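PDB 3TSA: NDP-rhamnosyltransferase from Saccharopolyspora spinosa, which is a glycosyltransferase of the GT-B fold, built from two domains that each carry a parallel beta sheet. Local coordinates for residues R70-Q78 and P313-R323; T301-Q309 and A360-T371. One frame throughout, in Å; residues are numbered along the deposited sequence.

Contact 1 (R70-Q78 and P313-R323); sequences RFPNPAFGQ and PQYFDQFDYAR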
loop_
_atom_site.group_PDB
_atom_site.type_symbol
_atom_site.label_atom_id
_atom_site.label_comp_id
_atom_site.label_asym_id
_atom_site.label_seq_id
_atom_site.Cartn_x
_atom_site.Cartn_y
_atom_site.Cartn_z
ATOM N N ARG A 70 8.794 34.587 1.962
ATOM C CA ARG A 70 7.441 35.199 1.670
ATOM C C ARG A 70 6.494 34.400 0.829
ATOM O O ARG A 70 6.759 34.151 -0.346
ATOM C CB ARG A 70 7.505 36.551 0.974
ATOM C CG ARG A 70 7.125 37.698 1.837
ATOM C CD ARG A 70 8.017 37.758 3.083
ATOM N NE ARG A 70 8.409 39.129 3.454
ATOM C CZ ARG A 70 7.774 40.252 3.096
ATOM N NH1 ARG A 70 6.655 40.211 2.353
ATOM N NH2 ARG A 70 8.256 41.436 3.496
ATOM N N PHE A 71 5.387 34.054 1.426
ATOM C CA PHE A 71 4.343 33.401 0.690
ATOM C C PHE A 71 3.068 34.078 1.017
ATOM O O PHE A 71 2.915 34.621 2.142
ATOM C CB PHE A 71 4.265 31.927 1.163
ATOM C CG PHE A 71 5.492 31.120 0.756
ATOM C CD1 PHE A 71 6.516 30.936 1.639
ATOM C CD2 PHE A 71 5.636 30.651 -0.573
ATOM C CE1 PHE A 71 7.679 30.247 1.238
ATOM C CE2 PHE A 71 6.792 30.018 -0.992
ATOM C CZ PHE A 71 7.802 29.757 -0.080
ATOM N N PRO A 72 2.069 34.015 0.104
ATOM C CA PRO A 72 2.172 33.451 -1.251
ATOM C C PRO A 72 3.117 34.177 -2.124
ATOM O O PRO A 72 3.371 35.360 -1.945
ATOM C CB PRO A 72 0.743 33.552 -1.795
ATOM C CG PRO A 72 0.128 34.786 -1.094
ATOM C CD PRO A 72 0.800 34.743 0.330
ATOM N N ASN A 73 3.696 33.476 -3.081
ATOM C CA ASN A 73 4.576 34.109 -4.084
ATOM C C ASN A 73 4.019 33.922 -5.499
ATOM O O ASN A 73 4.365 32.927 -6.190
ATOM C CB ASN A 73 6.001 33.525 -4.000
ATOM C CG ASN A 73 6.971 34.360 -4.829
ATOM O OD1 ASN A 73 6.522 35.132 -5.711
ATOM N ND2 ASN A 73 8.264 34.122 -4.665
ATOM N N PRO A 74 3.160 34.854 -5.969
ATOM C CA PRO A 74 2.528 34.764 -7.284
ATOM C C PRO A 74 3.499 34.651 -8.464
ATOM O O PRO A 74 3.105 34.221 -9.570
ATOM C CB PRO A 74 1.780 36.134 -7.410
ATOM C CG PRO A 74 1.421 36.447 -5.984
ATOM C CD PRO A 74 2.705 36.061 -5.223
ATOM N N ALA A 75 4.776 35.019 -8.253
ATOM C CA ALA A 75 5.697 34.967 -9.392
ATOM C C ALA A 75 5.876 33.503 -9.857
ATOM O O ALA A 75 6.192 33.236 -11.006
ATOM C CB ALA A 75 7.068 35.630 -9.018
ATOM N N PHE A 76 5.567 32.539 -9.000
ATOM C CA PHE A 76 5.544 31.168 -9.570
ATOM C C PHE A 76 4.584 30.940 -10.668
ATOM O O PHE A 76 4.799 30.043 -11.541
ATOM C CB PHE A 76 5.303 30.045 -8.480
ATOM C CG PHE A 76 6.459 29.759 -7.625
ATOM C CD1 PHE A 76 7.477 28.898 -8.033
ATOM C CD2 PHE A 76 6.490 30.315 -6.321
ATOM C CE1 PHE A 76 8.556 28.659 -7.173
ATOM C CE2 PHE A 76 7.581 30.084 -5.423
ATOM C CZ PHE A 76 8.624 29.244 -5.852
ATOM N N GLY A 77 3.489 31.680 -10.658
ATOM C CA GLY A 77 2.513 31.562 -11.722
ATOM C C GLY A 77 2.650 32.624 -12.807
ATOM O O GLY A 77 1.731 32.894 -13.602
ATOM N N GLN A 78 3.836 33.213 -12.882
ATOM C CA GLN A 78 4.117 34.298 -13.839
ATOM C C GLN A 78 5.410 33.989 -14.605
ATOM O O GLN A 78 6.406 34.707 -14.427
ATOM C CB GLN A 78 4.186 35.667 -13.109
ATOM C CG GLN A 78 2.813 35.955 -12.363
ATOM C CD GLN A 78 2.890 37.122 -11.432
ATOM O OE1 GLN A 78 3.973 37.506 -11.005
ATOM N NE2 GLN A 78 1.721 37.633 -11.030
ATOM N N PRO A 313 -3.493 29.771 -3.473
ATOM C CA PRO A 313 -2.207 29.256 -3.928
ATOM C C PRO A 313 -0.997 29.961 -3.267
ATOM O O PRO A 313 -1.119 31.146 -2.887
ATOM C CB PRO A 313 -2.234 29.620 -5.439
ATOM C CG PRO A 313 -3.169 30.883 -5.522
ATOM C CD PRO A 313 -4.237 30.500 -4.513
ATOM N N GLN A 314 0.066 29.218 -3.140
ATOM C CA GLN A 314 1.284 29.675 -2.429
ATOM C C GLN A 314 2.530 29.598 -3.288
ATOM O O GLN A 314 3.367 30.525 -3.295
ATOM C CB GLN A 314 1.471 28.864 -1.122
ATOM C CG GLN A 314 0.255 28.851 -0.207
ATOM C CD GLN A 314 -0.133 30.256 0.301
ATOM O OE1 GLN A 314 -1.321 30.564 0.391
ATOM N NE2 GLN A 314 0.866 31.091 0.598
ATOM N N TYR A 315 2.714 28.483 -3.996
ATOM C CA TYR A 315 3.977 28.284 -4.647
ATOM C C TYR A 315 3.845 27.259 -5.787
ATOM O O TYR A 315 2.773 26.649 -5.975
ATOM C CB TYR A 315 5.070 27.877 -3.640
ATOM C CG TYR A 315 4.837 26.608 -2.800
ATOM C CD1 TYR A 315 4.099 25.461 -3.258
ATOM C CD2 TYR A 315 5.452 26.536 -1.547
ATOM C CE1 TYR A 315 3.982 24.327 -2.427
ATOM C CE2 TYR A 315 5.375 25.436 -0.788
ATOM C CZ TYR A 315 4.637 24.351 -1.202
ATOM O OH TYR A 315 4.593 23.254 -0.373
ATOM N N PHE A 316 4.941 27.090 -6.532
ATOM C CA PHE A 316 5.028 26.105 -7.641
ATOM C C PHE A 316 3.855 26.140 -8.614
ATOM O O PHE A 316 3.636 27.186 -9.241
ATOM C CB PHE A 316 5.402 24.727 -7.100
ATOM C CG PHE A 316 6.761 24.730 -6.476
ATOM C CD1 PHE A 316 7.910 24.978 -7.267
ATOM C CD2 PHE A 316 6.910 24.684 -5.076
ATOM C CE1 PHE A 316 9.221 25.088 -6.679
ATOM C CE2 PHE A 316 8.214 24.806 -4.465
ATOM C CZ PHE A 316 9.367 24.995 -5.294
ATOM N N ASP A 317 3.110 25.030 -8.731
ATOM C CA ASP A 317 2.040 24.891 -9.725
ATOM C C ASP A 317 0.728 25.378 -9.207
ATOM O O ASP A 317 -0.281 25.374 -9.958
ATOM C CB ASP A 317 1.885 23.357 -10.053
ATOM C CG ASP A 317 1.645 22.532 -8.829
ATOM O OD1 ASP A 317 2.307 22.739 -7.795
ATOM O OD2 ASP A 317 0.815 21.602 -8.889
ATOM N N GLN A 318 0.710 25.917 -7.973
ATOM C CA GLN A 318 -0.601 26.191 -7.318
ATOM C C GLN A 318 -1.394 27.341 -7.930
ATOM O O GLN A 318 -2.636 27.284 -7.965
ATOM C CB GLN A 318 -0.480 26.403 -5.783
ATOM C CG GLN A 318 0.045 25.096 -5.126
ATOM C CD GLN A 318 0.442 25.290 -3.723
ATOM O OE1 GLN A 318 0.620 26.434 -3.281
ATOM N NE2 GLN A 318 0.615 24.161 -2.992
ATOM N N PHE A 319 -0.708 28.386 -8.408
ATOM C CA PHE A 319 -1.369 29.505 -9.112
ATOM C C PHE A 319 -2.043 29.115 -10.368
ATOM O O PHE A 319 -3.134 29.554 -10.619
ATOM C CB PHE A 319 -0.305 30.642 -9.379
ATOM C CG PHE A 319 0.246 31.140 -8.060
ATOM C CD1 PHE A 319 -0.505 32.085 -7.340
ATOM C CD2 PHE A 319 1.431 30.599 -7.529
ATOM C CE1 PHE A 319 -0.050 32.514 -6.010
ATOM C CE2 PHE A 319 1.884 31.019 -6.219
ATOM C CZ PHE A 319 1.113 31.916 -5.471
ATOM N N ASP A 320 -1.358 28.304 -11.202
ATOM C CA ASP A 320 -1.961 27.752 -12.411
ATOM C C ASP A 320 -3.179 26.921 -12.106
ATOM O O ASP A 320 -4.233 27.171 -12.707
ATOM C CB ASP A 320 -0.891 26.921 -13.149
ATOM C CG ASP A 320 0.167 27.836 -13.761
ATOM O OD1 ASP A 320 -0.171 28.430 -14.820
ATOM O OD2 ASP A 320 1.250 27.961 -13.210
ATOM N N TYR A 321 -3.072 25.974 -11.159
ATOM C CA TYR A 321 -4.257 25.170 -10.855
ATOM C C TYR A 321 -5.380 26.075 -10.365
ATOM O O TYR A 321 -6.510 25.943 -10.791
ATOM C CB TYR A 321 -3.970 24.181 -9.742
ATOM C CG TYR A 321 -5.163 23.429 -9.361
ATOM C CD1 TYR A 321 -5.605 22.378 -10.152
ATOM C CD2 TYR A 321 -5.861 23.744 -8.190
ATOM C CE1 TYR A 321 -6.796 21.643 -9.800
ATOM C CE2 TYR A 321 -7.026 23.047 -7.812
ATOM C CZ TYR A 321 -7.471 22.009 -8.630
ATOM O OH TYR A 321 -8.573 21.261 -8.307
ATOM N N ALA A 322 -5.065 27.005 -9.467
ATOM C CA ALA A 322 -6.120 27.856 -8.912
ATOM C C ALA A 322 -6.865 28.687 -10.001
ATOM O O ALA A 322 -8.098 28.756 -9.969
ATOM C CB ALA A 322 -5.567 28.789 -7.790
ATOM N N ARG A 323 -6.105 29.332 -10.893
ATOM C CA ARG A 323 -6.641 30.123 -11.959
ATOM C C ARG A 323 -7.480 29.241 -12.915
ATOM O O ARG A 323 -8.590 29.666 -13.349
ATOM C CB ARG A 323 -5.529 30.851 -12.765
ATOM C CG ARG A 323 -4.913 32.043 -12.064
ATOM C CD ARG A 323 -4.059 32.830 -13.106
ATOM N NE ARG A 323 -2.969 32.012 -13.723
ATOM C CZ ARG A 323 -1.700 32.152 -13.326
ATOM N NH1 ARG A 323 -1.435 32.960 -12.321
ATOM N NH2 ARG A 323 -0.747 31.457 -13.893
HETATM O O HOH W 1 0.447 34.041 -10.331
HETATM O O HOH W 2 3.512 29.140 -14.049
#
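Pro72, which follows a cis peptide bond, runs past Gln314 with their CA atoms 4.1 Å apart, and one residue on the backbone N of Asn73 gives a nearly straight hydrogen bond to Gln314 O (3.0 Å, 175° at the hydrogen). This interdomain contact sets a loop of the N-terminal region on the start of helix 318-327 in the C-terminal one. The 3-10 turn 74-76, begun by an Asx turn from Asn73 OD1 to Ala75 N, sits over the type II' turn Tyr315-Gln318. Phe319 fills the middle: Pro74 CA makes a CH-pi contact 3.7 Å from the centroid of its ring, while Pro313 CB covers the opposite face. With CG anti to the carbonyl carbon (chi1 -75°), Phe76 lays one face over Phe316 N and leans obliquely on that residue's ring. Tyr315 and Phe71 form an offset edge-to-face pair, the edge of Tyr315 toward the face of Phe71, planes at 83°. Gly77 O takes a bond from Arg323 NH2 (2.9 Å) on an in-plane lone pair; Asp320 OD1 makes a salt bridge to the same nitrogen. Waters join Pro74 O to Arg323 NH1 and Phe76 O to Asp320 OD2. Helix 82-113 adds Leu87 against Phe76, and helix 227-233 packs Met228 and Val229 against Tyr315.

Contact 2 (T301-Q309 and A360-T371); sequences TATRLGIPQ and AAAAIKLSDEIT. Unlike the reference sequence in segment 360-371: Ala361 (reference Ser).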
loop_
_atom_site.group_PDB
_atom_site.type_symbol
_atom_site.label_atom_id
_atom_site.label_comp_id
_atom_site.label_asym_id
_atom_site.label_seq_id
_atom_site.Cartn_x
_atom_site.Cartn_y
_atom_site.Cartn_z
ATOM N N THR A 301 -8.457 15.155 -5.279
ATOM C CA THR A 301 -9.422 14.312 -4.579
ATOM C C THR A 301 -10.750 15.053 -4.569
ATOM O O THR A 301 -11.793 14.457 -4.850
ATOM C CB THR A 301 -8.973 13.991 -3.155
ATOM O OG1 THR A 301 -7.823 13.149 -3.211
ATOM C CG2 THR A 301 -10.045 13.308 -2.349
ATOM N N ALA A 302 -10.718 16.364 -4.210
ATOM C CA ALA A 302 -11.919 17.162 -4.248
ATOM C C ALA A 302 -12.532 17.116 -5.682
ATOM O O ALA A 302 -13.749 16.874 -5.817
ATOM C CB ALA A 302 -11.668 18.606 -3.776
ATOM N N THR A 303 -11.701 17.329 -6.700
ATOM C CA THR A 303 -12.206 17.504 -8.091
ATOM C C THR A 303 -12.820 16.152 -8.539
ATOM O O THR A 303 -13.964 16.113 -9.040
ATOM C CB THR A 303 -11.071 17.942 -8.989
ATOM O OG1 THR A 303 -10.753 19.254 -8.577
ATOM C CG2 THR A 303 -11.554 18.039 -10.452
ATOM N N ARG A 304 -12.122 15.063 -8.225
ATOM C CA ARG A 304 -12.633 13.687 -8.510
ATOM C C ARG A 304 -14.042 13.435 -7.953
ATOM O O ARG A 304 -14.904 12.795 -8.598
ATOM C CB ARG A 304 -11.598 12.615 -8.049
ATOM C CG ARG A 304 -12.090 11.193 -8.180
ATOM C CD ARG A 304 -12.462 10.757 -9.609
ATOM N NE ARG A 304 -13.007 9.391 -9.580
ATOM C CZ ARG A 304 -14.286 9.088 -9.372
ATOM N NH1 ARG A 304 -15.202 10.050 -9.190
ATOM N NH2 ARG A 304 -14.649 7.798 -9.348
ATOM N N LEU A 305 -14.318 13.978 -6.761
ATOM C CA LEU A 305 -15.539 13.763 -6.054
ATOM C C LEU A 305 -16.612 14.852 -6.364
ATOM O O LEU A 305 -17.688 14.887 -5.752
ATOM C CB LEU A 305 -15.208 13.639 -4.544
ATOM C CG LEU A 305 -14.424 12.432 -4.038
ATOM C CD1 LEU A 305 -14.215 12.571 -2.506
ATOM C CD2 LEU A 305 -15.247 11.204 -4.439
ATOM N N GLY A 306 -16.278 15.796 -7.231
ATOM C CA GLY A 306 -17.194 16.861 -7.720
ATOM C C GLY A 306 -17.394 17.971 -6.666
ATOM O O GLY A 306 -18.422 18.627 -6.665
ATOM N N ILE A 307 -16.381 18.205 -5.823
ATOM C CA ILE A 307 -16.472 19.163 -4.704
ATOM C C ILE A 307 -15.702 20.451 -5.098
ATOM O O ILE A 307 -14.511 20.407 -5.386
ATOM C CB ILE A 307 -15.862 18.591 -3.452
ATOM C CG1 ILE A 307 -16.425 17.205 -3.033
ATOM C CG2 ILE A 307 -16.074 19.591 -2.248
ATOM C CD1 ILE A 307 -17.919 17.192 -2.940
ATOM N N PRO A 308 -16.412 21.581 -5.117
ATOM C CA PRO A 308 -15.681 22.797 -5.504
ATOM C C PRO A 308 -14.686 23.231 -4.442
ATOM O O PRO A 308 -14.751 22.832 -3.286
ATOM C CB PRO A 308 -16.754 23.856 -5.685
ATOM C CG PRO A 308 -17.915 23.404 -4.931
ATOM C CD PRO A 308 -17.835 21.841 -4.855
ATOM N N GLN A 309 -13.746 24.089 -4.856
ATOM C CA GLN A 309 -12.661 24.490 -4.000
ATOM C C GLN A 309 -12.479 25.982 -4.003
ATOM O O GLN A 309 -12.671 26.660 -5.003
ATOM C CB GLN A 309 -11.304 23.845 -4.395
ATOM C CG GLN A 309 -11.377 22.308 -4.424
ATOM C CD GLN A 309 -10.988 21.758 -5.757
ATOM O OE1 GLN A 309 -11.783 21.096 -6.432
ATOM N NE2 GLN A 309 -9.781 22.056 -6.173
ATOM N N ALA A 360 -20.523 23.276 -7.939
ATOM C CA ALA A 360 -20.449 21.853 -7.811
ATOM C C ALA A 360 -20.670 21.255 -9.213
ATOM O O ALA A 360 -20.014 20.262 -9.565
ATOM C CB ALA A 360 -21.553 21.334 -6.859
ATOM N N ALA A 361 -21.577 21.846 -9.978
ATOM C CA ALA A 361 -21.871 21.311 -11.349
ATOM C C ALA A 361 -20.640 21.377 -12.251
ATOM O O ALA A 361 -20.336 20.441 -12.974
ATOM C CB ALA A 361 -23.002 22.046 -11.989
ATOM N N ALA A 362 -19.929 22.508 -12.192
ATOM C CA ALA A 362 -18.651 22.681 -12.901
ATOM C C ALA A 362 -17.600 21.728 -12.393
ATOM O O ALA A 362 -16.821 21.205 -13.182
ATOM C CB ALA A 362 -18.158 24.164 -12.727
ATOM N N ALA A 363 -17.552 21.485 -11.067
ATOM C CA ALA A 363 -16.579 20.514 -10.568
ATOM C C ALA A 363 -16.906 19.077 -11.077
ATOM O O ALA A 363 -15.983 18.300 -11.323
ATOM C CB ALA A 363 -16.523 20.501 -9.060
ATOM N N ILE A 364 -18.204 18.743 -11.214
ATOM C CA ILE A 364 -18.581 17.440 -11.765
ATOM C C ILE A 364 -18.123 17.312 -13.246
ATOM O O ILE A 364 -17.688 16.227 -13.691
ATOM C CB ILE A 364 -20.068 17.189 -11.583
ATOM C CG1 ILE A 364 -20.396 16.961 -10.071
ATOM C CG2 ILE A 364 -20.517 15.937 -12.464
ATOM C CD1 ILE A 364 -19.967 15.639 -9.499
ATOM N N LYS A 365 -18.217 18.393 -14.010
ATOM C CA LYS A 365 -17.621 18.345 -15.387
ATOM C C LYS A 365 -16.141 17.946 -15.393
ATOM O O LYS A 365 -15.660 17.112 -16.184
ATOM C CB LYS A 365 -17.888 19.677 -16.174
ATOM C CG LYS A 365 -19.386 19.855 -16.452
ATOM C CD LYS A 365 -19.867 18.845 -17.487
ATOM C CE LYS A 365 -21.306 19.042 -17.796
ATOM N NZ LYS A 365 -21.482 18.353 -19.052
ATOM N N LEU A 366 -15.376 18.523 -14.459
ATOM C CA LEU A 366 -13.978 18.181 -14.344
ATOM C C LEU A 366 -13.825 16.710 -13.888
ATOM O O LEU A 366 -12.916 16.005 -14.345
ATOM C CB LEU A 366 -13.279 19.119 -13.331
ATOM C CG LEU A 366 -13.216 20.592 -13.809
ATOM C CD1 LEU A 366 -12.711 21.492 -12.628
ATOM C CD2 LEU A 366 -12.221 20.816 -14.895
ATOM N N SER A 367 -14.710 16.286 -12.983
ATOM C CA SER A 367 -14.629 14.936 -12.438
ATOM C C SER A 367 -14.829 13.955 -13.652
ATOM O O SER A 367 -14.221 12.888 -13.812
ATOM C CB SER A 367 -15.728 14.736 -11.451
ATOM O OG SER A 367 -15.567 13.398 -11.096
ATOM N N ASP A 368 -15.691 14.349 -14.556
ATOM C CA ASP A 368 -15.917 13.526 -15.784
ATOM C C ASP A 368 -14.686 13.423 -16.710
ATOM O O ASP A 368 -14.535 12.361 -17.386
ATOM C CB ASP A 368 -17.113 14.052 -16.593
ATOM C CG ASP A 368 -18.461 13.925 -15.880
ATOM O OD1 ASP A 368 -18.621 13.246 -14.842
ATOM O OD2 ASP A 368 -19.446 14.467 -16.403
ATOM N N GLU A 369 -13.847 14.454 -16.762
ATOM C CA GLU A 369 -12.585 14.370 -17.493
ATOM C C GLU A 369 -11.675 13.330 -16.841
ATOM O O GLU A 369 -11.019 12.566 -17.538
ATOM C CB GLU A 369 -11.877 15.723 -17.510
ATOM C CG GLU A 369 -12.569 16.752 -18.380
ATOM C CD GLU A 369 -11.676 17.991 -18.459
ATOM O OE1 GLU A 369 -10.588 17.910 -19.044
ATOM O OE2 GLU A 369 -12.092 19.010 -17.890
ATOM N N ILE A 370 -11.659 13.299 -15.509
ATOM C CA ILE A 370 -10.883 12.320 -14.775
ATOM C C ILE A 370 -11.384 10.900 -15.055
ATOM O O ILE A 370 -10.581 10.015 -15.408
ATOM C CB ILE A 370 -10.887 12.603 -13.256
ATOM C CG1 ILE A 370 -10.141 13.931 -12.986
ATOM C CG2 ILE A 370 -10.163 11.495 -12.508
ATOM C CD1 ILE A 370 -10.238 14.410 -11.493
ATOM N N THR A 371 -12.658 10.703 -14.909
ATOM C CA THR A 371 -13.129 9.329 -15.052
ATOM C C THR A 371 -13.129 8.846 -16.519
ATOM O O THR A 371 -13.351 7.662 -16.758
ATOM C CB THR A 371 -14.501 9.129 -14.449
ATOM O OG1 THR A 371 -15.454 9.990 -15.101
ATOM C CG2 THR A 371 -14.505 9.361 -12.968
#
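Ser367 OG donates to Arg304 O across 2.7 Å, fastening helix 358-371 to the Schellman motif that ends helix 296-304. The donor stands 42° out of the carbonyl plane, so this bond does not use an in-plane lone pair. With OG anti to the backbone N (chi1 176°), Ser367 reaches the carbonyl of Arg304 while its CB rests 3.3 Å from Thr303 O.

Gly306, at positive phi, brings the two backbones close, its CA 4.3 Å from that of Ile364. The CD1 end of Ile364 bends in to 3.5 Å from Gly306 CA, and Ala363 CB lies against the carbonyl group of the same glycine. Further along, the Pro308 ring sets its CG and CD against the backbone of Ala360. The CG2 methyl of Thr303 meets Leu366 CB at 3.5 Å and Ile370 CD1 a little farther off, whereas Ile370 CG2 touches the CD of Arg304.

Behind this layer, Gly306 N and Ile307 N bond back to Thr303 O and Ala302 O, closing the helix end, and Thr303 OG1 is tied to Ala299 O in the preceding turn. Leu325 of helix 318-327 packs on Leu366, and Pro308 is bonded through its backbone to Val290 of strand 289-292.

Arg304 bends at chi2 (60°), bringing its guanidinium to Thr371, whose CG2 sits over the centre of one face, 3.6 Å from Arg304 CZ.

In the fold
Contact 2 is the more buried and stays within the C-terminal family region, joining two helices of that half. Contact 1 is partly buried and spans the two halves, setting a loop of the N-terminal region against the start of helix 318-327. Their chemistry follows: aromatic rings, backbone bonds, waters and Arg323 bonded to a backbone carbonyl in contact 1; small residues, methyls, one hydroxyl bond and an arginine with a methyl over its face in contact 2. Their centres are 21 Å apart, yet helix 318-327 serves both. Tyr321, from the segment 313-323, hydrogen-bonds through its OH to Thr303 OG1 in 301-309, while Leu325 of the same helix packs on Leu366.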